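PDB 5I2A: diol-dehydratase, which probably dehydrates 1,2-propanediol without vitamin B12, as a lyase of the glycyl radical enzyme family. Local coordinates for residues 66-71 with 222-227; 653-658 with 727-732. All coordinates share one frame; numbering follows the deposited sequence.

Overall arrangement
The two contacts lie on opposite sides of the chain's centre, their own centres about 55 Å apart and their nearest atoms about 37 Å apart, so neither touches the other. They come in series along the chain. Contact 1 ties the extended loop that follows helix 49-63 to the long helix 200-233, both within the pyruvate formate lyase-like part of the sequence. Contact 2 joins loop 653-658, which links helix 637-651 to helix 661-678, with loop 727-732, just ahead of helix 734-741. Since 727-732 lies in the glycine radical part, contact 2 bridges the two parts, whereas contact 1 fastens the N-terminal region to a helix within the same part.

Contact 1. Residues 66-71 with 222-227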
ATOM      1  N   ILE A  66     -25.414  15.457  17.661  1.00 15.88           N
ATOM      2  CA  ILE A  66     -25.234  16.866  17.384  1.00 20.62           C
ATOM      3  C   ILE A  66     -26.027  17.667  18.407  1.00 23.00           C
ATOM      4  O   ILE A  66     -26.928  17.137  19.067  1.00 19.33           O
ATOM      5  CB  ILE A  66     -25.684  17.242  15.963  1.00 18.17           C
ATOM      6  CG1 ILE A  66     -27.191  17.018  15.806  1.00 18.38           C
ATOM      7  CG2 ILE A  66     -24.872  16.469  14.910  1.00 16.46           C
ATOM      8  CD1 ILE A  66     -27.750  17.643  14.556  1.00 17.37           C
ATOM      9  N   ILE A  67     -25.677  18.939  18.536  1.00 18.79           N
ATOM     10  CA  ILE A  67     -26.327  19.816  19.494  1.00 18.28           C
ATOM     11  C   ILE A  67     -26.193  21.250  19.002  1.00 17.46           C
ATOM     12  O   ILE A  67     -25.214  21.597  18.359  1.00 19.04           O
ATOM     13  CB  ILE A  67     -25.723  19.649  20.916  1.00 20.25           C
ATOM     14  CG1 ILE A  67     -26.489  20.475  21.948  1.00 21.31           C
ATOM     15  CG2 ILE A  67     -24.234  20.025  20.938  1.00 18.96           C
ATOM     16  CD1 ILE A  67     -26.113  20.141  23.389  1.00 19.92           C
ATOM     17  N   ILE A  68     -27.206  22.064  19.263  1.00 17.73           N
ATOM     18  CA  ILE A  68     -27.116  23.500  19.044  1.00 18.96           C
ATOM     19  C   ILE A  68     -27.090  24.146  20.412  1.00 20.18           C
ATOM     20  O   ILE A  68     -28.028  23.984  21.188  1.00 22.55           O
ATOM     21  CB  ILE A  68     -28.291  24.028  18.201  1.00 20.33           C
ATOM     22  CG1 ILE A  68     -28.210  23.434  16.797  1.00 17.69           C
ATOM     23  CG2 ILE A  68     -28.307  25.571  18.167  1.00 16.68           C
ATOM     24  CD1 ILE A  68     -29.244  23.987  15.813  1.00 20.78           C
ATOM     25  N   ARG A  69     -25.999  24.837  20.726  1.00 16.16           N
ATOM     26  CA  ARG A  69     -25.810  25.364  22.069  1.00 17.33           C
ATOM     27  C   ARG A  69     -26.635  26.649  22.221  1.00 17.71           C
ATOM     28  O   ARG A  69     -26.973  27.279  21.221  1.00 18.66           O
ATOM     29  CB  ARG A  69     -24.318  25.608  22.355  1.00 15.48           C
ATOM     30  CG  ARG A  69     -23.388  24.432  21.984  1.00 16.46           C
ATOM     31  CD  ARG A  69     -22.085  24.520  22.772  1.00 18.82           C
ATOM     32  NE  ARG A  69     -21.093  23.515  22.386  1.00 14.03           N
ATOM     33  CZ  ARG A  69     -21.153  22.232  22.729  1.00 19.43           C
ATOM     34  NH1 ARG A  69     -22.175  21.763  23.449  1.00 14.42           N
ATOM     35  NH2 ARG A  69     -20.197  21.407  22.337  1.00 15.52           N
ATOM     36  N   PRO A  70     -26.980  27.021  23.468  1.00 17.57           N
ATOM     37  CA  PRO A  70     -27.832  28.199  23.680  1.00 18.89           C
ATOM     38  C   PRO A  70     -27.294  29.441  22.972  1.00 21.26           C
ATOM     39  O   PRO A  70     -26.112  29.763  23.113  1.00 22.43           O
ATOM     40  CB  PRO A  70     -27.814  28.374  25.206  1.00 23.66           C
ATOM     41  CG  PRO A  70     -27.587  26.981  25.729  1.00 20.11           C
ATOM     42  CD  PRO A  70     -26.634  26.352  24.736  1.00 16.82           C
ATOM     43  N   GLU A  71     -28.148  30.059  22.159  1.00 18.28           N
ATOM     44  CA  GLU A  71     -27.877  31.340  21.503  1.00 17.81           C
ATOM     45  C   GLU A  71     -26.882  31.280  20.342  1.00 21.12           C
ATOM     46  O   GLU A  71     -26.562  32.313  19.760  1.00 18.42           O
ATOM     47  CB  GLU A  71     -27.385  32.375  22.526  1.00 18.83           C
ATOM     48  CG  GLU A  71     -28.403  32.695  23.625  1.00 25.27           C
ATOM     49  CD  GLU A  71     -28.042  33.944  24.408  1.00 21.98           C
ATOM     50  OE1 GLU A  71     -28.292  35.051  23.904  1.00 28.20           O
ATOM     51  OE2 GLU A  71     -27.499  33.817  25.517  1.00 24.73           O
ATOM     52  N   ASN A 222     -27.306  19.133   6.983  1.00 18.24           N
ATOM     53  CA  ASN A 222     -28.743  18.991   6.936  1.00 19.39           C
ATOM     54  C   ASN A 222     -29.304  18.409   8.230  1.00 20.67           C
ATOM     55  O   ASN A 222     -30.459  18.661   8.572  1.00 21.97           O
ATOM     56  CB  ASN A 222     -29.147  18.143   5.730  1.00 17.18           C
ATOM     57  CG  ASN A 222     -29.284  18.975   4.477  1.00 24.49           C
ATOM     58  OD1 ASN A 222     -30.351  19.513   4.197  1.00 28.95           O
ATOM     59  ND2 ASN A 222     -28.187  19.137   3.744  1.00 23.02           N
ATOM     60  N   ARG A 223     -28.488  17.660   8.967  1.00 20.76           N
ATOM     61  CA  ARG A 223     -28.897  17.239  10.304  1.00 18.61           C
ATOM     62  C   ARG A 223     -29.097  18.461  11.216  1.00 21.91           C
ATOM     63  O   ARG A 223     -30.005  18.477  12.047  1.00 20.87           O
ATOM     64  CB  ARG A 223     -27.888  16.266  10.913  1.00 20.14           C
ATOM     65  CG  ARG A 223     -27.806  14.922  10.184  1.00 21.35           C
ATOM     66  CD  ARG A 223     -26.824  13.998  10.872  1.00 19.79           C
ATOM     67  NE  ARG A 223     -27.255  13.658  12.220  1.00 16.62           N
ATOM     68  CZ  ARG A 223     -26.433  13.332  13.208  1.00 20.11           C
ATOM     69  NH1 ARG A 223     -25.120  13.305  13.006  1.00 18.16           N
ATOM     70  NH2 ARG A 223     -26.922  13.045  14.407  1.00 18.92           N
ATOM     71  N   TYR A 224     -28.261  19.481  11.050  1.00 21.61           N
ATOM     72  CA  TYR A 224     -28.393  20.700  11.844  1.00 20.28           C
ATOM     73  C   TYR A 224     -29.620  21.510  11.428  1.00 20.09           C
ATOM     74  O   TYR A 224     -30.299  22.080  12.274  1.00 25.72           O
ATOM     75  CB  TYR A 224     -27.120  21.557  11.748  1.00 16.49           C
ATOM     76  CG  TYR A 224     -26.064  21.058  12.711  1.00 22.65           C
ATOM     77  CD1 TYR A 224     -26.035  21.495  14.031  1.00 18.50           C
ATOM     78  CD2 TYR A 224     -25.136  20.101  12.316  1.00 17.62           C
ATOM     79  CE1 TYR A 224     -25.092  21.017  14.924  1.00 17.03           C
ATOM     80  CE2 TYR A 224     -24.187  19.615  13.199  1.00 14.53           C
ATOM     81  CZ  TYR A 224     -24.167  20.066  14.496  1.00 16.69           C
ATOM     82  OH  TYR A 224     -23.229  19.571  15.364  1.00 16.35           O
ATOM     83  N   ALA A 225     -29.898  21.555  10.130  1.00 19.06           N
ATOM     84  CA  ALA A 225     -31.089  22.227   9.636  1.00 24.08           C
ATOM     85  C   ALA A 225     -32.340  21.599  10.252  1.00 23.51           C
ATOM     86  O   ALA A 225     -33.243  22.307  10.707  1.00 23.57           O
ATOM     87  CB  ALA A 225     -31.144  22.171   8.130  1.00 19.40           C
ATOM     88  N   LYS A 226     -32.364  20.273  10.299  1.00 20.32           N
ATOM     89  CA  LYS A 226     -33.482  19.552  10.874  1.00 22.71           C
ATOM     90  C   LYS A 226     -33.593  19.837  12.356  1.00 26.74           C
ATOM     91  O   LYS A 226     -34.686  20.087  12.858  1.00 27.92           O
ATOM     92  CB  LYS A 226     -33.348  18.048  10.636  1.00 27.00           C
ATOM     93  CG  LYS A 226     -34.475  17.222  11.233  1.00 35.43           C
ATOM     94  CD  LYS A 226     -34.270  15.746  10.946  1.00 46.13           C
ATOM     95  CE  LYS A 226     -35.028  14.860  11.926  1.00 51.72           C
ATOM     96  NZ  LYS A 226     -34.627  13.427  11.785  1.00 54.62           N
ATOM     97  N   MET A 227     -32.468  19.803  13.062  1.00 22.37           N
ATOM     98  CA  MET A 227     -32.489  20.079  14.487  1.00 22.61           C
ATOM     99  C   MET A 227     -32.948  21.518  14.752  1.00 23.32           C
ATOM    100  O   MET A 227     -33.727  21.763  15.663  1.00 25.34           O
ATOM    101  CB  MET A 227     -31.124  19.831  15.126  1.00 20.75           C
ATOM    102  CG  MET A 227     -31.080  20.234  16.596  1.00 18.83           C
ATOM    103  SD  MET A 227     -29.714  19.529  17.531  1.00 25.61           S
ATOM    104  CE  MET A 227     -30.248  17.827  17.673  1.00 22.65           C
TER
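Ile66 and Tyr224 mark the nearest approach of the two backbones, with 7.4 Å between Ile66 CA and Tyr224 CA. Residues 66-71 run as an extended loop that meets helix 200-233 at its first three residues and then leaves it. Ile66 points toward the helix and lies across the hydroxyl end of the tyrosine as well as its ring, with Ile66 CB 3.4 Å from Tyr224 OH. CG1 sits between the backbone N and the carbonyl carbon (chi1 64°), and carries CD1 over the centre of the Tyr224 ring, a CH-pi contact with CD1 4.0 Å from the ring centroid. CG2 lies between the Tyr224 OH end and a face of the Arg223 guanidinium, offset toward the rim of that group. Met227, bent at its last torsion, brings CE within 3.7 Å of Ile66 CG1. Ile68 CG1 reaches the ring edge at Tyr224 CD1, and Ile67 O lies in the ring plane, 3.5 Å from Tyr224 CE1. Branched isoleucine and flexible methionine suit this plain packing of the loop after helix 49-63 on helix 200-233. With no hydrogen bond between the segments, the fit rests on shape, while Ser77 N and Tyr220 OH satisfy Tyr224 OH, and Leu64 O and Leu61 O satisfy Arg223 NH1.

Contact 2. Residues 653-658 with 727-732; sequences LPKYGN and SGFDIS
The Phe729 ring carries the Lys655 side chain over one face: CG lies above the CG-CD2 bond and CD above CD2, toward CE2, with Lys655 CD 3.6 Å from Phe729 CD2, and CE follows in a CH-pi contact, 3.9 Å from the ring centroid and offset toward the rim. A bend at chi2 (-71°) lays the lysine's methylenes along the ring. Lysine fits because its long apolar stem packs on an aromatic face while its ammonium group hydrogen-bonds to the backbone oxygens of Ile650 and Asp711. The other flat group is the Asn658 amide, used at both ends. In its plane, ND2 gives one nearly straight bond to Phe729 O (2.9 Å, 175°) and a second to Lys655 O (2.9 Å), where the donor stands above the carbonyl plane. OD1 accepts from Ile731 N at 2.9 Å and from Ser732 OG at 2.7 Å, each on a lone pair. Four bonds therefore fix the rotation of the amide.

The three that cross the contact join two irregular loops: 653-658, between helices 637-651 and 661-678 in the pyruvate formate lyase-like part of the sequence, and 727-732, in the glycine radical part, which leads into helix 734-741. An alanine in place of Asn658 would probably leave Ile731 N and Ser732 OG without their shared acceptor, Phe729 O and Lys655 O without the ND2 donor, and the two loops less firmly joined.

Gly657 passes close to Asp730 with its CA 4.9 Å from Asp730 CA; a side chain here would collide with Asp730 CB and with the carbonyl oxygen of Tyr656, which is why glycine suits a backbone with positive phi. Its own O receives a hydrogen bond from a water that accepts one from Ser732 N. Asp730 turns its carboxylate from the contact to Thr837 and Gln839, near the C-terminal end of the model.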
ATOM      1  N   LEU A 653      30.096  35.616  31.715  1.00 24.07           N
ATOM      2  CA  LEU A 653      30.480  35.733  30.306  1.00 23.58           C
ATOM      3  C   LEU A 653      29.444  36.524  29.501  1.00 20.78           C
ATOM      4  O   LEU A 653      28.268  36.560  29.855  1.00 22.03           O
ATOM      5  CB  LEU A 653      30.675  34.352  29.686  1.00 25.30           C
ATOM      6  CG  LEU A 653      31.863  33.515  30.170  1.00 24.42           C
ATOM      7  CD1 LEU A 653      31.731  32.071  29.708  1.00 23.23           C
ATOM      8  CD2 LEU A 653      33.159  34.110  29.666  1.00 19.84           C
ATOM      9  N   PRO A 654      29.884  37.182  28.423  1.00 23.58           N
ATOM     10  CA  PRO A 654      28.889  37.752  27.509  1.00 24.33           C
ATOM     11  C   PRO A 654      27.991  36.648  26.936  1.00 20.58           C
ATOM     12  O   PRO A 654      28.472  35.548  26.717  1.00 19.02           O
ATOM     13  CB  PRO A 654      29.740  38.418  26.415  1.00 19.04           C
ATOM     14  CG  PRO A 654      31.118  37.876  26.593  1.00 26.65           C
ATOM     15  CD  PRO A 654      31.261  37.507  28.027  1.00 19.59           C
ATOM     16  N   LYS A 655      26.714  36.940  26.715  1.00 19.68           N
ATOM     17  CA  LYS A 655      25.761  35.935  26.273  1.00 16.57           C
ATOM     18  C   LYS A 655      25.077  36.314  24.955  1.00 19.13           C
ATOM     19  O   LYS A 655      25.000  37.486  24.591  1.00 18.18           O
ATOM     20  CB  LYS A 655      24.694  35.705  27.344  1.00 17.91           C
ATOM     21  CG  LYS A 655      25.215  35.325  28.715  1.00 19.11           C
ATOM     22  CD  LYS A 655      25.781  33.917  28.735  1.00 16.48           C
ATOM     23  CE  LYS A 655      26.161  33.507  30.157  1.00 19.27           C
ATOM     24  NZ  LYS A 655      26.762  32.132  30.221  1.00 20.21           N
ATOM     25  N   TYR A 656      24.583  35.300  24.254  1.00 16.91           N
ATOM     26  CA  TYR A 656      23.740  35.484  23.077  1.00 16.57           C
ATOM     27  C   TYR A 656      22.573  36.379  23.452  1.00 16.06           C
ATOM     28  O   TYR A 656      21.981  36.203  24.502  1.00 18.68           O
ATOM     29  CB  TYR A 656      23.263  34.119  22.560  1.00 17.17           C
ATOM     30  CG  TYR A 656      22.232  34.122  21.441  1.00 15.81           C
ATOM     31  CD1 TYR A 656      22.551  34.582  20.170  1.00 14.06           C
ATOM     32  CD2 TYR A 656      20.963  33.583  21.644  1.00 15.86           C
ATOM     33  CE1 TYR A 656      21.623  34.542  19.138  1.00 15.44           C
ATOM     34  CE2 TYR A 656      20.028  33.526  20.614  1.00 13.77           C
ATOM     35  CZ  TYR A 656      20.362  34.014  19.369  1.00 14.74           C
ATOM     36  OH  TYR A 656      19.441  33.985  18.355  1.00 14.69           O
ATOM     37  N   GLY A 657      22.266  37.363  22.610  1.00 15.80           N
ATOM     38  CA  GLY A 657      21.147  38.251  22.873  1.00 13.93           C
ATOM     39  C   GLY A 657      21.551  39.636  23.347  1.00 18.68           C
ATOM     40  O   GLY A 657      20.716  40.421  23.812  1.00 17.80           O
ATOM     41  N   ASN A 658      22.838  39.933  23.234  1.00 19.50           N
ATOM     42  CA  ASN A 658      23.353  41.232  23.636  1.00 20.00           C
ATOM     43  C   ASN A 658      24.165  41.888  22.519  1.00 20.72           C
ATOM     44  O   ASN A 658      24.978  42.770  22.779  1.00 20.30           O
ATOM     45  CB  ASN A 658      24.212  41.099  24.895  1.00 17.66           C
ATOM     46  CG  ASN A 658      23.426  40.587  26.077  1.00 20.75           C
ATOM     47  OD1 ASN A 658      22.771  41.353  26.769  1.00 20.50           O
ATOM     48  ND2 ASN A 658      23.470  39.282  26.299  1.00 18.10           N
ATOM     49  N   SER A 727      16.435  33.356  29.051  1.00 19.16           N
ATOM     50  CA  SER A 727      15.873  34.263  30.062  1.00 19.74           C
ATOM     51  C   SER A 727      16.905  34.779  31.067  1.00 19.84           C
ATOM     52  O   SER A 727      17.643  34.008  31.666  1.00 17.61           O
ATOM     53  CB  SER A 727      14.748  33.563  30.818  1.00 20.75           C
ATOM     54  OG  SER A 727      13.718  33.195  29.919  1.00 27.11           O
ATOM     55  N   GLY A 728      16.953  36.096  31.237  1.00 19.99           N
ATOM     56  CA  GLY A 728      17.872  36.708  32.180  1.00 16.45           C
ATOM     57  C   GLY A 728      19.263  36.909  31.606  1.00 20.96           C
ATOM     58  O   GLY A 728      20.104  37.511  32.254  1.00 24.18           O
ATOM     59  N   PHE A 729      19.514  36.402  30.398  1.00 19.29           N
ATOM     60  CA  PHE A 729      20.837  36.538  29.775  1.00 18.86           C
ATOM     61  C   PHE A 729      20.882  37.736  28.839  1.00 17.50           C
ATOM     62  O   PHE A 729      21.950  38.288  28.571  1.00 18.05           O
ATOM     63  CB  PHE A 729      21.225  35.266  29.000  1.00 18.01           C
ATOM     64  CG  PHE A 729      21.788  34.161  29.859  1.00 17.61           C
ATOM     65  CD1 PHE A 729      21.822  34.276  31.244  1.00 21.35           C
ATOM     66  CD2 PHE A 729      22.305  33.016  29.275  1.00 14.79           C
ATOM     67  CE1 PHE A 729      22.351  33.262  32.032  1.00 20.48           C
ATOM     68  CE2 PHE A 729      22.833  31.994  30.049  1.00 16.43           C
ATOM     69  CZ  PHE A 729      22.851  32.114  31.437  1.00 21.71           C
ATOM     70  N   ASP A 730      19.724  38.129  28.319  1.00 18.54           N
ATOM     71  CA  ASP A 730      19.652  39.309  27.467  1.00 17.38           C
ATOM     72  C   ASP A 730      19.435  40.546  28.342  1.00 19.92           C
ATOM     73  O   ASP A 730      18.317  40.834  28.773  1.00 19.70           O
ATOM     74  CB  ASP A 730      18.546  39.168  26.421  1.00 17.89           C
ATOM     75  CG  ASP A 730      17.214  38.736  27.019  1.00 20.11           C
ATOM     76  OD1 ASP A 730      17.202  37.886  27.928  1.00 21.42           O
ATOM     77  OD2 ASP A 730      16.176  39.262  26.586  1.00 23.86           O
ATOM     78  N   ILE A 731      20.518  41.272  28.595  1.00 18.98           N
ATOM     79  CA  ILE A 731      20.488  42.362  29.556  1.00 19.47           C
ATOM     80  C   ILE A 731      20.814  43.711  28.932  1.00 23.45           C
ATOM     81  O   ILE A 731      21.132  44.660  29.642  1.00 23.96           O
ATOM     82  CB  ILE A 731      21.475  42.118  30.714  1.00 18.48           C
ATOM     83  CG1 ILE A 731      22.900  41.992  30.172  1.00 25.06           C
ATOM     84  CG2 ILE A 731      21.069  40.876  31.508  1.00 19.94           C
ATOM     85  CD1 ILE A 731      23.965  41.853  31.253  1.00 30.88           C
ATOM     86  N   SER A 732      20.717  43.802  27.611  1.00 19.89           N
ATOM     87  CA  SER A 732      21.103  45.020  26.922  1.00 19.14           C
ATOM     88  C   SER A 732      19.931  45.671  26.203  1.00 17.30           C
ATOM     89  O   SER A 732      20.122  46.521  25.355  1.00 22.03           O
ATOM     90  CB  SER A 732      22.227  44.727  25.930  1.00 19.53           C
ATOM     91  OG  SER A 732      23.276  44.030  26.569  1.00 18.14           O
TER
HETATM   92  O   HOH W   1      19.686  42.399  25.404  1.00 17.28           O